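Local coordinates for tail fiber protein (Acinetobacter phage AM24, PDB 5W5P) that probably recognises the capsular polysaccharide of Acinetobacter baumannii as the trimeric tailspike of the phage, at residues W174-T179 and Q211-S216; N307-D312 and G331-N336; V367-N372 and P406-N411; T545-G550 and V558-H563; K562-P567 and S583-A588. All coordinates share one frame; numbering follows the deposited sequence.

Contact 1. Residues W174-T179 and Q211-S216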
# COMPACT_ATOMS: atom_id res chain seq x y z
N TRP A 174 12.89 -22.34 21.29
CA TRP A 174 12.88 -21.54 22.50
C TRP A 174 14.07 -20.59 22.48
O TRP A 174 15.21 -21.01 22.26
CB TRP A 174 12.96 -22.42 23.75
CG TRP A 174 11.76 -23.29 23.95
CD1 TRP A 174 11.63 -24.60 23.59
CD2 TRP A 174 10.53 -22.92 24.58
NE1 TRP A 174 10.40 -25.07 23.95
CE2 TRP A 174 9.70 -24.06 24.57
CE3 TRP A 174 10.06 -21.74 25.17
CZ2 TRP A 174 8.42 -24.06 25.11
CZ3 TRP A 174 8.78 -21.74 25.70
CH2 TRP A 174 7.97 -22.89 25.67
N VAL A 175 13.81 -19.30 22.70
CA VAL A 175 14.81 -18.25 22.55
C VAL A 175 15.20 -17.73 23.92
O VAL A 175 14.33 -17.40 24.74
CB VAL A 175 14.28 -17.12 21.65
CG1 VAL A 175 15.40 -16.13 21.36
CG2 VAL A 175 13.70 -17.69 20.36
N TYR A 176 16.50 -17.64 24.16
CA TYR A 176 17.05 -17.09 25.41
C TYR A 176 18.24 -16.21 25.03
O TYR A 176 19.37 -16.70 24.90
CB TYR A 176 17.46 -18.20 26.38
CG TYR A 176 16.30 -18.96 26.97
CD1 TYR A 176 15.75 -20.05 26.31
CD2 TYR A 176 15.74 -18.58 28.18
CE1 TYR A 176 14.68 -20.75 26.84
CE2 TYR A 176 14.67 -19.28 28.72
CZ TYR A 176 14.15 -20.36 28.05
OH TYR A 176 13.09 -21.06 28.58
N SER A 177 17.99 -14.92 24.85
CA SER A 177 19.05 -14.00 24.47
C SER A 177 18.59 -12.57 24.71
O SER A 177 17.47 -12.20 24.34
CB SER A 177 19.44 -14.18 23.01
OG SER A 177 20.40 -13.22 22.62
N ASN A 178 19.46 -11.77 25.32
CA ASN A 178 19.22 -10.35 25.52
C ASN A 178 19.59 -9.51 24.30
O ASN A 178 19.22 -8.34 24.24
CB ASN A 178 20.00 -9.85 26.74
CG ASN A 178 19.44 -8.56 27.31
OD1 ASN A 178 18.30 -8.18 27.03
ND2 ASN A 178 20.25 -7.87 28.11
N THR A 179 20.31 -10.09 23.34
CA THR A 179 20.80 -9.35 22.18
C THR A 179 20.35 -9.90 20.84
O THR A 179 20.29 -9.14 19.87
CB THR A 179 22.34 -9.31 22.20
OG1 THR A 179 22.85 -10.64 22.05
CG2 THR A 179 22.86 -8.71 23.50
N GLN A 211 9.66 -18.89 20.35
CA GLN A 211 8.90 -18.80 21.58
C GLN A 211 9.81 -18.49 22.76
O GLN A 211 10.90 -19.06 22.87
CB GLN A 211 8.12 -20.10 21.85
CG GLN A 211 7.14 -20.02 23.01
CD GLN A 211 6.12 -21.16 23.01
OE1 GLN A 211 5.92 -21.82 21.99
NE2 GLN A 211 5.48 -21.39 24.15
N GLY A 212 9.36 -17.57 23.62
CA GLY A 212 10.00 -17.31 24.89
C GLY A 212 9.07 -17.69 26.03
O GLY A 212 7.88 -17.95 25.83
N ASP A 213 9.64 -17.73 27.24
CA ASP A 213 8.85 -18.04 28.42
C ASP A 213 8.18 -16.82 29.04
O ASP A 213 7.36 -16.97 29.95
CB ASP A 213 9.73 -18.73 29.48
CG ASP A 213 10.99 -17.97 29.79
OD1 ASP A 213 11.14 -16.82 29.32
OD2 ASP A 213 11.86 -18.51 30.51
N GLY A 214 8.52 -15.61 28.58
CA GLY A 214 7.91 -14.40 29.10
C GLY A 214 8.46 -13.92 30.42
O GLY A 214 8.12 -12.81 30.84
N VAL A 215 9.27 -14.72 31.10
CA VAL A 215 9.91 -14.33 32.36
C VAL A 215 11.41 -14.15 32.19
O VAL A 215 12.14 -14.11 33.18
CB VAL A 215 9.60 -15.34 33.48
CG1 VAL A 215 8.12 -15.30 33.84
CG2 VAL A 215 10.02 -16.74 33.07
N SER A 216 11.89 -14.05 30.96
CA SER A 216 13.30 -13.83 30.68
C SER A 216 13.41 -13.16 29.32
O SER A 216 12.41 -12.97 28.62
CB SER A 216 14.08 -15.14 30.72
OG SER A 216 13.60 -16.03 29.73
O HOH W 1 12.76 -16.96 27.10

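Contact 2. Residues N307-D312 and G331-N336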
# COMPACT_ATOMS: atom_id res chain seq x y z
N ASN A 307 14.19 6.94 9.22
CA ASN A 307 14.25 7.30 7.81
C ASN A 307 13.37 6.30 7.05
O ASN A 307 13.83 5.21 6.70
CB ASN A 307 15.68 7.28 7.29
CG ASN A 307 16.46 8.53 7.69
OD1 ASN A 307 17.08 8.58 8.75
ND2 ASN A 307 16.43 9.54 6.83
N VAL A 308 12.12 6.68 6.82
CA VAL A 308 11.09 5.86 6.17
C VAL A 308 10.67 4.70 7.06
O VAL A 308 11.48 3.83 7.41
CB VAL A 308 11.54 5.34 4.79
CG1 VAL A 308 10.40 4.58 4.11
CG2 VAL A 308 12.00 6.48 3.93
N ILE A 309 9.39 4.67 7.42
CA ILE A 309 8.76 3.50 8.02
C ILE A 309 7.39 3.33 7.38
O ILE A 309 6.71 4.32 7.09
CB ILE A 309 8.66 3.62 9.56
CG1 ILE A 309 8.02 2.37 10.16
CG2 ILE A 309 7.87 4.86 9.97
CD1 ILE A 309 8.10 2.30 11.66
N ARG A 310 7.01 2.09 7.12
CA ARG A 310 5.68 1.77 6.63
C ARG A 310 5.10 0.72 7.56
O ARG A 310 5.76 -0.28 7.86
CB ARG A 310 5.69 1.25 5.18
CG ARG A 310 6.60 2.01 4.24
CD ARG A 310 8.03 1.50 4.31
NE ARG A 310 8.75 1.74 3.06
CZ ARG A 310 10.06 1.62 2.93
NH1 ARG A 310 10.64 1.87 1.76
NH2 ARG A 310 10.81 1.25 3.96
N CYS A 311 3.87 0.95 8.02
CA CYS A 311 3.14 -0.02 8.84
C CYS A 311 1.73 -0.13 8.26
O CYS A 311 0.87 0.71 8.55
CB CYS A 311 3.12 0.40 10.30
SG CYS A 311 4.76 0.62 11.06
N ASP A 312 1.50 -1.15 7.44
CA ASP A 312 0.27 -1.28 6.67
C ASP A 312 -0.45 -2.59 6.98
O ASP A 312 0.18 -3.62 7.18
CB ASP A 312 0.55 -1.19 5.17
CG ASP A 312 1.31 0.07 4.79
OD1 ASP A 312 1.18 1.09 5.50
OD2 ASP A 312 2.04 0.04 3.77
N GLY A 331 6.99 8.68 6.57
CA GLY A 331 6.26 7.61 7.24
C GLY A 331 4.90 7.41 6.60
O GLY A 331 4.25 8.37 6.16
N THR A 332 4.47 6.15 6.54
CA THR A 332 3.15 5.79 6.03
C THR A 332 2.52 4.74 6.93
O THR A 332 3.20 3.81 7.38
CB THR A 332 3.23 5.29 4.58
OG1 THR A 332 4.39 4.46 4.41
CG2 THR A 332 3.29 6.46 3.59
N PHE A 333 1.23 4.89 7.20
CA PHE A 333 0.45 3.94 8.00
C PHE A 333 -0.89 3.75 7.31
O PHE A 333 -1.81 4.56 7.50
CB PHE A 333 0.27 4.42 9.44
CG PHE A 333 1.56 4.66 10.18
CD1 PHE A 333 2.27 5.84 9.98
CD2 PHE A 333 2.04 3.74 11.09
CE1 PHE A 333 3.44 6.08 10.65
CE2 PHE A 333 3.22 3.98 11.77
CZ PHE A 333 3.92 5.16 11.55
N ILE A 334 -1.02 2.68 6.52
CA ILE A 334 -2.15 2.49 5.62
C ILE A 334 -2.92 1.24 6.05
O ILE A 334 -2.39 0.13 5.99
CB ILE A 334 -1.71 2.39 4.16
CG1 ILE A 334 -0.74 3.52 3.81
CG2 ILE A 334 -2.93 2.33 3.22
CD1 ILE A 334 -0.38 3.60 2.34
N GLY A 335 -4.17 1.43 6.46
CA GLY A 335 -5.09 0.32 6.58
C GLY A 335 -4.89 -0.59 7.77
O GLY A 335 -5.27 -1.76 7.72
N ASN A 336 -4.30 -0.09 8.85
CA ASN A 336 -4.15 -0.91 10.04
C ASN A 336 -5.50 -1.15 10.71
O ASN A 336 -6.46 -0.41 10.51
CB ASN A 336 -3.18 -0.27 11.03
CG ASN A 336 -1.74 -0.35 10.56
OD1 ASN A 336 -1.21 -1.44 10.35
ND2 ASN A 336 -1.11 0.81 10.37
O HOH W 2 3.39 2.05 2.72

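Contact 3. Residues V367-N372 and P406-N411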
# COMPACT_ATOMS: atom_id res chain seq x y z
N VAL A 367 4.40 12.48 7.04
CA VAL A 367 3.77 11.27 7.57
C VAL A 367 2.31 11.27 7.15
O VAL A 367 1.61 12.28 7.30
CB VAL A 367 3.89 11.19 9.11
CG1 VAL A 367 3.41 9.83 9.62
CG2 VAL A 367 5.32 11.45 9.56
N THR A 368 1.83 10.13 6.64
CA THR A 368 0.47 10.04 6.11
C THR A 368 -0.23 8.82 6.69
O THR A 368 0.30 7.71 6.63
CB THR A 368 0.48 9.96 4.58
OG1 THR A 368 1.33 10.98 4.06
CG2 THR A 368 -0.93 10.15 4.03
N PHE A 369 -1.43 9.04 7.24
CA PHE A 369 -2.29 7.99 7.77
C PHE A 369 -3.51 7.84 6.86
O PHE A 369 -4.29 8.78 6.74
CB PHE A 369 -2.73 8.30 9.19
CG PHE A 369 -1.61 8.37 10.17
CD1 PHE A 369 -0.87 9.53 10.32
CD2 PHE A 369 -1.29 7.27 10.95
CE1 PHE A 369 0.17 9.60 11.22
CE2 PHE A 369 -0.24 7.33 11.87
CZ PHE A 369 0.49 8.50 12.00
N ILE A 370 -3.67 6.67 6.25
CA ILE A 370 -4.76 6.42 5.31
C ILE A 370 -5.49 5.16 5.74
O ILE A 370 -4.88 4.09 5.88
CB ILE A 370 -4.24 6.27 3.87
CG1 ILE A 370 -3.42 7.50 3.47
CG2 ILE A 370 -5.41 6.06 2.91
CD1 ILE A 370 -2.71 7.35 2.16
N GLY A 371 -6.80 5.28 5.96
CA GLY A 371 -7.66 4.12 6.07
C GLY A 371 -7.46 3.22 7.27
O GLY A 371 -7.76 2.02 7.19
N ASN A 372 -6.98 3.76 8.38
CA ASN A 372 -6.86 2.99 9.61
C ASN A 372 -8.17 2.99 10.37
O ASN A 372 -8.96 3.94 10.29
CB ASN A 372 -5.75 3.55 10.49
CG ASN A 372 -4.41 3.58 9.79
OD1 ASN A 372 -3.69 2.59 9.76
ND2 ASN A 372 -4.06 4.73 9.22
N PRO A 406 1.97 15.77 9.88
CA PRO A 406 1.29 14.61 9.31
C PRO A 406 -0.13 14.92 8.87
O PRO A 406 -0.78 15.84 9.37
CB PRO A 406 1.29 13.60 10.47
CG PRO A 406 2.34 14.08 11.41
CD PRO A 406 2.34 15.57 11.28
N THR A 407 -0.62 14.13 7.91
CA THR A 407 -1.97 14.27 7.40
C THR A 407 -2.73 12.97 7.61
O THR A 407 -2.14 11.90 7.79
CB THR A 407 -1.98 14.66 5.91
OG1 THR A 407 -1.49 13.58 5.11
CG2 THR A 407 -1.11 15.90 5.67
N PHE A 408 -4.06 13.08 7.62
CA PHE A 408 -4.95 11.95 7.88
C PHE A 408 -6.03 11.92 6.81
O PHE A 408 -6.73 12.91 6.60
CB PHE A 408 -5.59 12.04 9.27
CG PHE A 408 -4.62 11.84 10.41
CD1 PHE A 408 -3.77 12.86 10.82
CD2 PHE A 408 -4.56 10.62 11.07
CE1 PHE A 408 -2.89 12.67 11.86
CE2 PHE A 408 -3.68 10.42 12.12
CZ PHE A 408 -2.84 11.45 12.52
N VAL A 409 -6.17 10.78 6.13
CA VAL A 409 -7.13 10.62 5.05
C VAL A 409 -7.91 9.32 5.28
O VAL A 409 -7.31 8.24 5.36
CB VAL A 409 -6.45 10.60 3.67
CG1 VAL A 409 -7.45 10.21 2.58
CG2 VAL A 409 -5.79 11.94 3.37
N GLY A 410 -9.23 9.43 5.38
CA GLY A 410 -10.10 8.27 5.34
C GLY A 410 -9.98 7.31 6.50
O GLY A 410 -10.33 6.13 6.35
N ASN A 411 -9.52 7.77 7.66
CA ASN A 411 -9.41 6.94 8.85
C ASN A 411 -10.73 6.93 9.62
O ASN A 411 -11.61 7.75 9.40
CB ASN A 411 -8.28 7.42 9.76
CG ASN A 411 -6.95 7.52 9.04
OD1 ASN A 411 -6.24 6.52 8.88
ND2 ASN A 411 -6.61 8.73 8.58
O HOH W 3 1.04 13.75 4.38

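Contact 4. Residues T545-G550 and V558-H563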
# COMPACT_ATOMS: atom_id res chain seq x y z
N THR A 545 -11.00 46.77 -9.66
CA THR A 545 -9.76 47.53 -9.70
C THR A 545 -9.10 47.29 -11.04
O THR A 545 -9.24 46.21 -11.63
CB THR A 545 -8.81 47.16 -8.55
OG1 THR A 545 -7.54 47.80 -8.75
CG2 THR A 545 -8.61 45.67 -8.46
N GLN A 546 -8.39 48.30 -11.52
CA GLN A 546 -7.71 48.23 -12.80
C GLN A 546 -6.40 48.98 -12.71
O GLN A 546 -6.25 49.90 -11.90
CB GLN A 546 -8.56 48.80 -13.94
CG GLN A 546 -8.74 50.31 -13.90
CD GLN A 546 -9.82 50.79 -14.86
OE1 GLN A 546 -9.87 50.37 -16.01
NE2 GLN A 546 -10.69 51.66 -14.37
N LEU A 547 -5.44 48.58 -13.53
CA LEU A 547 -4.18 49.30 -13.62
C LEU A 547 -4.35 50.50 -14.55
O LEU A 547 -4.92 50.38 -15.64
CB LEU A 547 -3.08 48.38 -14.13
CG LEU A 547 -2.45 47.52 -13.03
CD1 LEU A 547 -2.00 46.17 -13.58
CD2 LEU A 547 -1.29 48.26 -12.38
N GLU A 548 -3.88 51.66 -14.10
CA GLU A 548 -3.97 52.89 -14.88
C GLU A 548 -2.64 53.34 -15.46
O GLU A 548 -2.59 54.36 -16.15
CB GLU A 548 -4.56 54.02 -14.01
CG GLU A 548 -5.92 53.70 -13.41
CD GLU A 548 -6.44 54.80 -12.50
OE1 GLU A 548 -7.24 54.49 -11.59
OE2 GLU A 548 -6.05 55.97 -12.69
N GLY A 549 -1.57 52.59 -15.20
CA GLY A 549 -0.26 52.94 -15.72
C GLY A 549 0.70 51.79 -15.52
O GLY A 549 0.35 50.74 -14.99
N GLY A 550 1.94 52.02 -15.96
CA GLY A 550 2.96 50.99 -15.92
C GLY A 550 3.60 50.78 -17.28
O GLY A 550 2.93 50.34 -18.22
N VAL A 558 5.22 53.01 -24.08
CA VAL A 558 3.83 52.57 -24.04
C VAL A 558 3.54 52.05 -22.64
O VAL A 558 4.33 51.29 -22.08
CB VAL A 558 3.55 51.49 -25.11
CG1 VAL A 558 2.10 51.03 -25.04
CG2 VAL A 558 3.87 52.02 -26.50
N SER A 559 2.41 52.48 -22.07
CA SER A 559 2.00 52.08 -20.74
C SER A 559 0.63 51.41 -20.78
O SER A 559 -0.13 51.56 -21.75
CB SER A 559 1.98 53.27 -19.78
OG SER A 559 3.27 53.57 -19.30
N LEU A 560 0.32 50.66 -19.72
CA LEU A 560 -1.00 50.08 -19.59
C LEU A 560 -2.05 51.18 -19.47
O LEU A 560 -1.86 52.16 -18.74
CB LEU A 560 -1.07 49.16 -18.37
CG LEU A 560 -0.18 47.92 -18.37
CD1 LEU A 560 -0.27 47.24 -17.01
CD2 LEU A 560 -0.58 46.96 -19.48
N PHE A 561 -3.16 51.02 -20.20
CA PHE A 561 -4.19 52.04 -20.34
C PHE A 561 -5.39 51.72 -19.46
O PHE A 561 -5.79 50.56 -19.32
CB PHE A 561 -4.63 52.14 -21.80
CG PHE A 561 -5.60 53.26 -22.07
CD1 PHE A 561 -5.17 54.58 -22.09
CD2 PHE A 561 -6.94 52.99 -22.34
CE1 PHE A 561 -6.06 55.60 -22.36
CE2 PHE A 561 -7.83 54.02 -22.60
CZ PHE A 561 -7.39 55.32 -22.61
N LYS A 562 -5.97 52.77 -18.87
CA LYS A 562 -7.19 52.64 -18.07
C LYS A 562 -8.37 52.55 -19.03
O LYS A 562 -8.80 53.55 -19.61
CB LYS A 562 -7.32 53.83 -17.12
CG LYS A 562 -8.62 53.86 -16.33
CD LYS A 562 -8.74 55.15 -15.52
CE LYS A 562 -10.03 55.15 -14.72
NZ LYS A 562 -10.17 56.35 -13.85
N HIS A 563 -8.92 51.34 -19.19
CA HIS A 563 -9.97 51.11 -20.18
C HIS A 563 -11.36 51.44 -19.65
O HIS A 563 -12.24 51.83 -20.43
CB HIS A 563 -9.94 49.66 -20.67
CG HIS A 563 -8.84 49.37 -21.64
ND1 HIS A 563 -7.51 49.36 -21.28
CD2 HIS A 563 -8.88 49.06 -22.96
CE1 HIS A 563 -6.77 49.07 -22.34
NE2 HIS A 563 -7.58 48.89 -23.37
O HOH W 4 -3.39 55.05 -18.55

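Contact 5. Residues K562-P567 and S583-A588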
# COMPACT_ATOMS: atom_id res chain seq x y z
N LYS A 562 -5.97 52.77 -18.87
CA LYS A 562 -7.19 52.64 -18.07
C LYS A 562 -8.37 52.55 -19.03
O LYS A 562 -8.80 53.55 -19.61
CB LYS A 562 -7.32 53.83 -17.12
CG LYS A 562 -8.62 53.86 -16.33
CD LYS A 562 -8.74 55.15 -15.52
CE LYS A 562 -10.03 55.15 -14.72
NZ LYS A 562 -10.17 56.35 -13.85
N HIS A 563 -8.92 51.34 -19.19
CA HIS A 563 -9.97 51.11 -20.18
C HIS A 563 -11.36 51.44 -19.65
O HIS A 563 -12.24 51.83 -20.43
CB HIS A 563 -9.94 49.66 -20.67
CG HIS A 563 -8.84 49.37 -21.64
ND1 HIS A 563 -7.51 49.36 -21.28
CD2 HIS A 563 -8.88 49.06 -22.96
CE1 HIS A 563 -6.77 49.07 -22.34
NE2 HIS A 563 -7.58 48.89 -23.37
N PHE A 564 -11.58 51.29 -18.35
CA PHE A 564 -12.89 51.48 -17.75
C PHE A 564 -12.92 52.76 -16.92
O PHE A 564 -11.96 53.06 -16.20
CB PHE A 564 -13.27 50.28 -16.87
CG PHE A 564 -13.56 49.02 -17.65
CD1 PHE A 564 -14.82 48.81 -18.20
CD2 PHE A 564 -12.58 48.05 -17.83
CE1 PHE A 564 -15.10 47.66 -18.92
CE2 PHE A 564 -12.86 46.89 -18.54
CZ PHE A 564 -14.12 46.70 -19.08
N THR A 565 -14.01 53.51 -17.03
CA THR A 565 -14.22 54.73 -16.25
C THR A 565 -15.48 54.54 -15.42
O THR A 565 -16.60 54.62 -15.95
CB THR A 565 -14.31 55.96 -17.16
OG1 THR A 565 -13.04 56.18 -17.80
CG2 THR A 565 -14.68 57.20 -16.35
N SER A 566 -15.30 54.28 -14.12
CA SER A 566 -16.35 54.00 -13.15
C SER A 566 -17.37 53.01 -13.71
O SER A 566 -18.51 53.38 -14.00
CB SER A 566 -17.04 55.30 -12.73
OG SER A 566 -17.77 55.85 -13.80
N PRO A 567 -17.00 51.74 -13.86
CA PRO A 567 -17.89 50.79 -14.53
C PRO A 567 -19.07 50.37 -13.67
O PRO A 567 -19.00 50.32 -12.44
CB PRO A 567 -16.98 49.60 -14.82
CG PRO A 567 -15.95 49.66 -13.75
CD PRO A 567 -15.73 51.12 -13.46
N SER A 583 -19.72 48.84 -17.94
CA SER A 583 -19.89 50.08 -18.68
C SER A 583 -18.64 50.94 -18.57
O SER A 583 -17.64 50.58 -17.92
CB SER A 583 -21.13 50.83 -18.19
OG SER A 583 -21.05 51.07 -16.79
N GLY A 584 -18.69 52.11 -19.21
CA GLY A 584 -17.58 53.05 -19.17
C GLY A 584 -16.33 52.59 -19.89
O GLY A 584 -15.23 52.99 -19.51
N TYR A 585 -16.48 51.77 -20.93
CA TYR A 585 -15.33 51.21 -21.62
C TYR A 585 -14.90 52.10 -22.77
O TYR A 585 -15.72 52.47 -23.62
CB TYR A 585 -15.64 49.80 -22.13
CG TYR A 585 -14.49 49.18 -22.90
CD1 TYR A 585 -13.52 48.44 -22.25
CD2 TYR A 585 -14.38 49.36 -24.28
CE1 TYR A 585 -12.47 47.87 -22.94
CE2 TYR A 585 -13.33 48.80 -24.97
CZ TYR A 585 -12.38 48.06 -24.30
OH TYR A 585 -11.33 47.50 -24.99
N VAL A 586 -13.61 52.43 -22.81
CA VAL A 586 -12.99 53.12 -23.93
C VAL A 586 -11.69 52.39 -24.26
O VAL A 586 -10.83 52.23 -23.38
CB VAL A 586 -12.71 54.60 -23.63
CG1 VAL A 586 -11.90 55.23 -24.75
CG2 VAL A 586 -14.02 55.36 -23.43
N ALA A 587 -11.56 51.93 -25.50
CA ALA A 587 -10.41 51.13 -25.89
C ALA A 587 -9.15 51.99 -25.99
O ALA A 587 -9.20 53.17 -26.37
CB ALA A 587 -10.66 50.43 -27.22
N ALA A 588 -8.02 51.38 -25.65
CA ALA A 588 -6.72 52.02 -25.87
C ALA A 588 -6.43 52.09 -27.36
O ALA A 588 -6.89 51.26 -28.15
CB ALA A 588 -5.62 51.24 -25.15
O HOH W 5 -13.21 54.75 -20.13

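Contact 1. Residues W174-T179 and Q211-S216
Trp174 and Gln211 form a parallel beta bridge, in which Val175 N donates to Gln211 O at 2.9 Å and Trp174 CA rests on the same oxygen through a CA-H...O contact. Both side chains leave on one face of the sheet and run side by side in the same direction. Gln211 CG is anti to the backbone N (chi1 -172°), a torsion that sets it 3.6 Å from Trp174 CZ3. Farther out, Gln211 NE2 lies 3.3 Å from Trp174 CH2. The amide and indole planes are 46° apart, so the amide leans on the ring without stacking flat. Its oxygen OE1 accepts from Arg172 NE, which probably helps hold the amide's rotation while NE2 stays by the indole.

Past the strand end, the Tyr176 ring meets Asp213 almost perpendicularly, with Asp213 OD2 3.4 Å from Tyr176 CE2. The other carboxylate oxygen, Asp213 OD1, receives Ser216 OG at 2.6 Å on its syn lone pair. A water above the rim of the Tyr176 ring lies 2.9 Å from Val175 O, and it is also 2.8 Å from Asp213 OD1.

Chemically, Val175 N to Gln211 O is the one direct backbone bond between these two segments of the parallel beta-helix; Gln211 is also paired with Val173. The Asp213 carboxylate, steadied by the hydroxyl of its own turn, and the water probably add a polar link beside the Ser177-Gln217 backbone bond.

Contact 2. Residues N307-D312 and G331-N336
Asp312 and Ile334 lie side by side, just past strand 308-310 and at the last residue of strand 331-334, and Asp312 OD1 accepts from Ile334 N at 2.9 Å. That donor comes to the anti side of the carboxylate, 33° out of its plane, and takes the place of a well-formed backbone bond: the link from Ile334 N to Cys311 O is only weak. Cys311 O is met better by Asn336 ND2, at 2.7 Å, with the donor standing 46° above the carbonyl plane. Upstream the pairing is regular, with Thr332 N bonded to Ile309 O at 2.9 Å and Cys311 N to Thr332 O at 3.0 Å.

Among the side chains, Cys311 CB approaches Phe333 CD2 at 3.6 Å, and its SG lies obliquely beside the ring, 4.7 Å from the centroid. On the face shared by Arg310 and Thr332, Arg310 CG runs alongside Thr332 OG1 at 3.3 Å before the arginine bends away at chi2, with Val308 CG1 over the centre of its guanidinium.

A second shell sets these groups. A water donates to Asp312 OD2, at 2.6 Å, and to Thr332 OG1. Asn336 OD1 accepts from Asn314 N, and Arg310 NH2 binds Asn281 OD1. Ile334 packs on Ile334 of both neighbouring subunits, which places this strand at the threefold interface.

The chemistry implies a parallel beta-helix rung whose backbone ladder weakens at the end of the paired strands and is completed there by two side chains: a carboxylate that accepts and an amide that donates.

Contact 3. Residues V367-N372 and P406-N411
Phe369 and Phe408 both carry CG anti to the carbonyl carbon (chi1 -63° and -69°), and from paired positions on parallel strands these like torsions send the two rings the same way. The rings are 5° from parallel with centroids 4.5 Å apart, but slid so that they barely overlap. Phe369 CD1 sits over the rim of the Phe408 ring, 3.5 Å from its CE2. Phe333 and Trp419 stack onto this pair, continuing an aromatic column inside the parallel beta-helix.

At the corner, the side chains of Asn372 and Asn411 also run together, their amides nearly coplanar. Asn411 OD1 is gripped twice, by Asn372 ND2 at 2.8 Å and Asn372 N at 2.9 Å. Asn411 ND2 reaches Phe369 O at 3.0 Å from above the carbonyl plane, while Val409 N meets the same oxygen nearly head-on at 2.8 Å. Asn430 OD1 is a further acceptor for Asn411 ND2, extending an asparagine ladder of the kind known in beta-helices.

On the face of Thr368 and Thr407, a water 2.8 Å from Thr368 OG1 also binds Thr407 OG1. Chemically, like residues join successive turns: phenylalanines and threonines in register, the phenyl rings near-parallel and offset, and asparagines adjacent at the turn, whose amides satisfy buried polar atoms.

Contact 4. Residues T545-G550 and V558-H563
A beta-hairpin formed by strands 551-553 and 558-559 has its base here, where Gly550 O accepts from Leu560 N at 3.0 Å. Residues 546-550 and 558-563 run in nearly opposite directions, 172° apart. Gly550 takes backbone angles at which a side chain would jam against the preceding carbonyl. Regular pairing does not carry on beyond the base, away from the hairpin: Glu548 O and Leu560 O face one another as two acceptors, and a water donates to Glu548 O at 2.6 Å while binding Lys562 N only weakly.

Side chains do the rest. Leu547 CD1 touches Leu560 CD1 at 4.0 Å. Lys562 is fully extended, with CG anti to the backbone N (chi1 175°), and its methylenes give Glu548 and Gln546 their van der Waals contacts. Glu548 lies alongside it, with CG 3.8 Å from Lys562 CD, whereas Gln546 crosses it at about a right angle, bringing NE2 3.6 Å from Lys562 CE. The charged ends, Glu548 OE1 and Lys562 NZ, stay 4.1 Å apart, beyond a salt bridge. The amide nitrogen of Gln546 has its hydrogen bond with Phe564 O.

Around the hairpin base, Leu547 is backbone-bonded to Ala512 of strand 509-523, Leu560 leans on Ile552 of strand 551-553, and both leucines pack against a second subunit, on its Val537 and Gln522 respectively.

Contact 5. Residues K562-P567 and S583-A588
His563 and Tyr585, with Phe564, form an aromatic cluster where the loops flanking the hairpin of strands 569-574 and 577-582 come together. His563 gives up the largest area to the contact. The side chains of His563 and Tyr585 lie side by side, pointing the same way, but their ring planes are oblique at 36°; Tyr585 OH comes in at the imidazole edge, 3.5 Å from His563 CD2. On the backbone His563 O receives Val586 N at 2.8 Å. The imidazole also rests on Ala588, whose CB is 3.5 Å from His563 NE2. The bonds of NE2 with Thr596 OG1 and of ND1 with Phe561 O together probably fix the ring's rotation.

Tyr585 has CG anti to the backbone N (chi1 178°), a position from which its ring turns an edge to the face of Phe564. The pair is T-shaped, planes 66° apart, and Tyr585 CD1 stands 3.7 Å from Phe564 CZ, over the rim. Strand 492-503 contributes Met502, which packs on both His563 and Phe564.

Ser583 contributes mainly through its carbonyl. Ser583 O lies in the plane of the Phe564 ring, 3.3 Å from its CD1, and also touches Pro567 CB at 3.3 Å. The hydroxyl, Ser583 OG, bonds to Val568 N. Next in the chain, Gly584, at positive phi, brings its backbone close to Thr565. Its carbonyl oxygen accepts from Thr565 N at 2.8 Å, and a water that also hydrogen-bonds Thr565 OG1 donates to Gly584 O at 2.7 Å.

In the fold
The five contacts follow one another along the elongated chain. Contacts 1, 2 and 3 join turns of the parallel beta-helix: contact 1 lies toward its N-terminal part, its centre about 28 Å from that of contact 2. Contacts 2 and 3 are only about 10 Å apart between centres and touch, because strands 331-339 and 365-375 are neighbours; both also meet other subunits. Contacts 4 and 5 belong to the antiparallel C-terminal region, with centres about 11 Å apart, sharing Lys562 and His563. Contacts 1 and 5, about 86 Å apart between centres, lie on opposite sides of the chain's centre. The repetitive beta-helical shaft gives way to an antiparallel C-terminal region that also meets a neighbouring subunit, consistent with a trimeric tailspike.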